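Local coordinates for protein 2-oxo-1,2-dihydroquinoline 8-monooxygenase, oxygenase component (Pseudomonas putida, PDB 1Z02) that hydroxylates 2-oxo-1,2-dihydroquinoline at position 8 as a trimeric Rieske oxygenase, probably passing electrons from its [2Fe-2S] cluster to a mononuclear iron that activates oxygen, at residues Y107-L119 / I122-V136. Sequence-based numbering, arbitrary orientation.
Sequences YHGFTFDLETGKL and IVANPEDKLIGTTGV. With FES (Fe2/s2 (inorganic) cluster), chain H.
Phe110 lies between the [2Fe-2S] cluster and the loop after strand 119-122. Ile122 CD1 sits over one face of the Phe110 ring in a CH-pi contact, 3.9 Å from its centroid. These two side chains run side by side. Leu130 crosses Phe110 at about a right angle, with Leu130 CD2 3.7 Å from Phe110 CE2. Phe110 CD1 approaches sulfur S1 at 3.4 Å. With an alanine here, Ile122 and Leu130 would probably lose the ring they pack on, opening a gap beside S1. His108 binds iron FE1 through ND1, as does His86; this two-histidine iron is the hallmark of a Rieske centre. His108 CG stands anti to the carbonyl carbon (chi1 -58°), which brings ND1 to FE1.

Gly109 O ties the backbone next to these residues to the loop. Val123 N (3.0 Å) and Thr111 OG1 (2.8 Å) reach Gly109 O from opposite faces of the carbonyl plane. Gly109 lies tight against Val123, and its backbone angles by themselves call for glycine. Farther along, Leu119 N donates to Thr134 O at 2.8 Å, and Leu119 O accepts from Gly132 N. Leu119 CD2 packs against Leu130 CG. Val136 CG1 lies over a face of Phe112, while Val136 N bonds to Gly117 O. A water joins Thr116 O to Val136 O.

His86 stacks on Phe110. Asp218 of the second subunit takes a hydrogen bond from His108 NE2, so the His108 side of the cluster faces that neighbour. Strand 110-113 is the middle of a three-stranded antiparallel sheet, between strands 102-104 and 119-122, and Phe112 and Val136 both pack on Leu80 of strand 76-81.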
loop_
_atom_site.group_PDB
_atom_site.type_symbol
_atom_site.label_atom_id
_atom_site.label_comp_id
_atom_site.label_asym_id
_atom_site.label_seq_id
_atom_site.Cartn_x
_atom_site.Cartn_y
_atom_site.Cartn_z
ATOM N N TYR A 107 17.962 -1.628 22.379
ATOM C CA TYR A 107 16.833 -2.137 23.135
ATOM C C TYR A 107 17.309 -2.787 24.433
ATOM O O TYR A 107 17.153 -2.201 25.499
ATOM C CB TYR A 107 16.014 -3.128 22.303
ATOM C CG TYR A 107 14.631 -3.398 22.865
ATOM C CD1 TYR A 107 13.755 -4.274 22.230
ATOM C CD2 TYR A 107 14.206 -2.791 24.043
ATOM C CE1 TYR A 107 12.495 -4.540 22.758
ATOM C CE2 TYR A 107 12.958 -3.050 24.573
ATOM C CZ TYR A 107 12.107 -3.924 23.934
ATOM O OH TYR A 107 10.877 -4.193 24.494
ATOM N N HIS A 108 17.900 -3.978 24.353
ATOM C CA HIS A 108 18.366 -4.662 25.559
ATOM C C HIS A 108 19.883 -4.699 25.700
ATOM O O HIS A 108 20.405 -5.289 26.643
ATOM C CB HIS A 108 17.835 -6.093 25.607
ATOM C CG HIS A 108 16.344 -6.190 25.561
ATOM N ND1 HIS A 108 15.645 -6.405 24.392
ATOM C CD2 HIS A 108 15.416 -6.089 26.538
ATOM C CE1 HIS A 108 14.351 -6.434 24.653
ATOM N NE2 HIS A 108 14.185 -6.243 25.949
ATOM N N GLY A 109 20.596 -4.108 24.752
ATOM C CA GLY A 109 22.040 -4.074 24.868
ATOM C C GLY A 109 22.889 -5.199 24.316
ATOM O O GLY A 109 24.059 -5.314 24.708
ATOM N N PHE A 110 22.326 -6.036 23.446
ATOM C CA PHE A 110 23.119 -7.097 22.838
ATOM C C PHE A 110 24.242 -6.307 22.177
ATOM O O PHE A 110 23.988 -5.333 21.472
ATOM C CB PHE A 110 22.307 -7.857 21.789
ATOM C CG PHE A 110 21.665 -9.126 22.308
ATOM C CD1 PHE A 110 20.922 -9.120 23.489
ATOM C CD2 PHE A 110 21.796 -10.324 21.596
ATOM C CE1 PHE A 110 20.313 -10.300 23.963
ATOM C CE2 PHE A 110 21.200 -11.502 22.049
ATOM C CZ PHE A 110 20.454 -11.496 23.237
ATOM N N THR A 111 25.484 -6.706 22.423
ATOM C CA THR A 111 26.622 -5.971 21.878
ATOM C C THR A 111 27.488 -6.809 20.953
ATOM O O THR A 111 27.824 -7.959 21.262
ATOM C CB THR A 111 27.478 -5.401 23.025
ATOM O OG1 THR A 111 26.640 -4.645 23.912
ATOM C CG2 THR A 111 28.552 -4.496 22.480
ATOM N N PHE A 112 27.858 -6.225 19.818
ATOM C CA PHE A 112 28.647 -6.951 18.833
ATOM C C PHE A 112 29.988 -6.313 18.505
ATOM O O PHE A 112 30.132 -5.088 18.516
ATOM C CB PHE A 112 27.833 -7.129 17.545
ATOM C CG PHE A 112 26.440 -7.619 17.789
ATOM C CD1 PHE A 112 25.402 -6.721 17.983
ATOM C CD2 PHE A 112 26.175 -8.978 17.883
ATOM C CE1 PHE A 112 24.114 -7.168 18.275
ATOM C CE2 PHE A 112 24.895 -9.437 18.174
ATOM C CZ PHE A 112 23.860 -8.530 18.371
ATOM N N ASP A 113 30.966 -7.166 18.218
ATOM C CA ASP A 113 32.306 -6.717 17.871
ATOM C C ASP A 113 32.298 -6.237 16.423
ATOM O O ASP A 113 31.877 -6.962 15.527
ATOM C CB ASP A 113 33.294 -7.864 18.034
ATOM C CG ASP A 113 34.709 -7.428 17.796
ATOM O OD1 ASP A 113 35.147 -6.465 18.383
ATOM O OD2 ASP A 113 35.422 -8.024 17.016
ATOM N N LEU A 114 32.752 -5.010 16.201
ATOM C CA LEU A 114 32.768 -4.436 14.862
ATOM C C LEU A 114 33.559 -5.249 13.852
ATOM O O LEU A 114 33.201 -5.303 12.680
ATOM C CB LEU A 114 33.334 -3.019 14.902
ATOM C CG LEU A 114 32.457 -1.965 15.579
ATOM C CD1 LEU A 114 33.217 -0.648 15.635
ATOM C CD2 LEU A 114 31.161 -1.798 14.810
ATOM N N GLU A 115 34.631 -5.883 14.301
ATOM C CA GLU A 115 35.477 -6.662 13.411
ATOM C C GLU A 115 34.958 -8.036 13.030
ATOM O O GLU A 115 34.923 -8.385 11.859
ATOM C CB GLU A 115 36.852 -6.855 14.040
ATOM C CG GLU A 115 37.779 -7.671 13.173
ATOM C CD GLU A 115 38.774 -6.802 12.473
ATOM O OE1 GLU A 115 39.563 -6.152 13.178
ATOM O OE2 GLU A 115 38.770 -6.753 11.228
ATOM N N THR A 116 34.583 -8.823 14.030
ATOM C CA THR A 116 34.136 -10.183 13.801
ATOM C C THR A 116 32.636 -10.364 13.837
ATOM O O THR A 116 32.130 -11.375 13.364
ATOM C CB THR A 116 34.755 -11.133 14.851
ATOM O OG1 THR A 116 34.260 -10.806 16.163
ATOM C CG2 THR A 116 36.268 -10.996 14.845
ATOM N N GLY A 117 31.941 -9.402 14.437
ATOM C CA GLY A 117 30.497 -9.471 14.534
ATOM C C GLY A 117 30.025 -10.321 15.698
ATOM O O GLY A 117 28.823 -10.406 15.955
ATOM N N LYS A 118 30.959 -10.944 16.411
ATOM C CA LYS A 118 30.616 -11.800 17.547
ATOM C C LYS A 118 29.874 -11.078 18.670
ATOM O O LYS A 118 30.119 -9.900 18.943
ATOM C CB LYS A 118 31.876 -12.447 18.137
ATOM C CG LYS A 118 31.576 -13.426 19.279
ATOM C CD LYS A 118 32.833 -14.014 19.892
ATOM C CE LYS A 118 33.585 -12.995 20.727
ATOM N NZ LYS A 118 34.762 -13.613 21.427
ATOM N N LEU A 119 28.963 -11.803 19.317
ATOM C CA LEU A 119 28.206 -11.274 20.449
ATOM C C LEU A 119 29.195 -11.284 21.605
ATOM O O LEU A 119 29.489 -12.342 22.174
ATOM C CB LEU A 119 27.012 -12.186 20.768
ATOM C CG LEU A 119 26.148 -11.800 21.976
ATOM C CD1 LEU A 119 25.586 -10.410 21.773
ATOM C CD2 LEU A 119 25.019 -12.814 22.161
ATOM N N ILE A 122 26.078 -8.687 26.704
ATOM C CA ILE A 122 24.711 -8.161 26.693
ATOM C C ILE A 122 24.660 -7.207 27.890
ATOM O O ILE A 122 24.761 -7.638 29.038
ATOM C CB ILE A 122 23.644 -9.275 26.884
ATOM C CG1 ILE A 122 23.733 -10.297 25.751
ATOM C CG2 ILE A 122 22.243 -8.663 26.886
ATOM C CD1 ILE A 122 22.916 -11.527 25.986
ATOM N N VAL A 123 24.507 -5.914 27.625
ATOM C CA VAL A 123 24.476 -4.933 28.705
ATOM C C VAL A 123 23.608 -5.364 29.885
ATOM O O VAL A 123 24.006 -5.245 31.038
ATOM C CB VAL A 123 23.984 -3.554 28.195
ATOM C CG1 VAL A 123 23.878 -2.585 29.350
ATOM C CG2 VAL A 123 24.958 -2.998 27.160
ATOM N N ALA A 124 22.425 -5.883 29.602
ATOM C CA ALA A 124 21.516 -6.293 30.668
ATOM C C ALA A 124 21.746 -7.691 31.237
ATOM O O ALA A 124 21.037 -8.101 32.162
ATOM C CB ALA A 124 20.072 -6.174 30.177
ATOM N N ASN A 125 22.734 -8.412 30.710
ATOM C CA ASN A 125 22.997 -9.783 31.154
ATOM C C ASN A 125 24.407 -10.204 30.733
ATOM O O ASN A 125 24.573 -11.026 29.834
ATOM C CB ASN A 125 21.966 -10.703 30.497
ATOM C CG ASN A 125 21.756 -12.006 31.242
ATOM O OD1 ASN A 125 22.500 -12.354 32.160
ATOM N ND2 ASN A 125 20.723 -12.746 30.834
ATOM N N PRO A 126 25.442 -9.653 31.388
ATOM C CA PRO A 126 26.835 -9.980 31.061
ATOM C C PRO A 126 27.296 -11.429 31.243
ATOM O O PRO A 126 28.369 -11.795 30.758
ATOM C CB PRO A 126 27.635 -9.001 31.925
ATOM C CG PRO A 126 26.742 -8.764 33.095
ATOM C CD PRO A 126 25.373 -8.657 32.473
ATOM N N GLU A 127 26.506 -12.253 31.924
ATOM C CA GLU A 127 26.894 -13.643 32.126
ATOM C C GLU A 127 25.975 -14.673 31.474
ATOM O O GLU A 127 26.029 -15.856 31.808
ATOM C CB GLU A 127 27.032 -13.939 33.623
ATOM C CG GLU A 127 28.180 -13.168 34.261
ATOM C CD GLU A 127 28.489 -13.607 35.683
ATOM O OE1 GLU A 127 29.644 -13.418 36.120
ATOM O OE2 GLU A 127 27.590 -14.133 36.374
ATOM N N ASP A 128 25.146 -14.237 30.531
ATOM C CA ASP A 128 24.246 -15.160 29.857
ATOM C C ASP A 128 25.040 -16.149 29.003
ATOM O O ASP A 128 26.017 -15.779 28.367
ATOM C CB ASP A 128 23.267 -14.400 28.967
ATOM C CG ASP A 128 22.067 -15.235 28.603
ATOM O OD1 ASP A 128 21.131 -15.295 29.427
ATOM O OD2 ASP A 128 22.067 -15.841 27.510
ATOM N N LYS A 129 24.602 -17.402 28.980
ATOM C CA LYS A 129 25.287 -18.441 28.218
ATOM C C LYS A 129 25.324 -18.196 26.705
ATOM O O LYS A 129 26.162 -18.760 26.004
ATOM C CB LYS A 129 24.639 -19.805 28.484
ATOM C CG LYS A 129 23.216 -19.937 27.951
ATOM C CD LYS A 129 22.882 -21.392 27.622
ATOM C CE LYS A 129 22.212 -22.126 28.762
ATOM N NZ LYS A 129 20.770 -21.803 28.903
ATOM N N LEU A 130 24.425 -17.359 26.199
ATOM C CA LEU A 130 24.384 -17.103 24.765
ATOM C C LEU A 130 25.603 -16.334 24.295
ATOM O O LEU A 130 26.074 -16.525 23.179
ATOM C CB LEU A 130 23.115 -16.326 24.390
ATOM C CG LEU A 130 22.901 -16.132 22.884
ATOM C CD1 LEU A 130 22.587 -17.466 22.233
ATOM C CD2 LEU A 130 21.784 -15.152 22.650
ATOM N N ILE A 131 26.119 -15.473 25.163
ATOM C CA ILE A 131 27.277 -14.649 24.838
ATOM C C ILE A 131 28.454 -15.454 24.285
ATOM O O ILE A 131 28.850 -16.471 24.855
ATOM C CB ILE A 131 27.731 -13.839 26.077
ATOM C CG1 ILE A 131 26.595 -12.910 26.527
ATOM C CG2 ILE A 131 28.995 -13.036 25.748
ATOM C CD1 ILE A 131 26.873 -12.172 27.822
ATOM N N GLY A 132 28.997 -14.990 23.161
ATOM C CA GLY A 132 30.119 -15.661 22.524
ATOM C C GLY A 132 29.779 -16.864 21.656
ATOM O O GLY A 132 30.632 -17.323 20.889
ATOM N N THR A 133 28.548 -17.371 21.752
ATOM C CA THR A 133 28.146 -18.543 20.972
ATOM C C THR A 133 27.605 -18.210 19.584
ATOM O O THR A 133 27.285 -19.110 18.808
ATOM C CB THR A 133 27.088 -19.395 21.718
ATOM O OG1 THR A 133 25.817 -18.737 21.691
ATOM C CG2 THR A 133 27.504 -19.599 23.168
ATOM N N THR A 134 27.522 -16.921 19.269
ATOM C CA THR A 134 27.035 -16.484 17.968
ATOM C C THR A 134 27.360 -15.002 17.734
ATOM O O THR A 134 28.050 -14.362 18.533
ATOM C CB THR A 134 25.497 -16.723 17.844
ATOM O OG1 THR A 134 25.054 -16.369 16.529
ATOM C CG2 THR A 134 24.734 -15.904 18.880
ATOM N N GLY A 135 26.869 -14.466 16.626
ATOM C CA GLY A 135 27.107 -13.071 16.306
ATOM C C GLY A 135 26.397 -12.710 15.016
ATOM O O GLY A 135 25.672 -13.534 14.444
ATOM N N VAL A 136 26.582 -11.478 14.555
ATOM C CA VAL A 136 25.955 -11.036 13.312
ATOM C C VAL A 136 26.954 -11.071 12.168
ATOM O O VAL A 136 28.168 -11.066 12.385
ATOM C CB VAL A 136 25.387 -9.605 13.425
ATOM C CG1 VAL A 136 24.235 -9.579 14.417
ATOM C CG2 VAL A 136 26.476 -8.640 13.858
HETATM FE FE1 FES H . 17.012 -7.058 22.536
HETATM FE FE2 FES H . 18.380 -6.076 20.504
HETATM S S1 FES H . 19.102 -6.458 22.506
HETATM S S2 FES H . 16.232 -6.572 20.473
HETATM O O HOH W 1 29.984 -13.067 13.051
#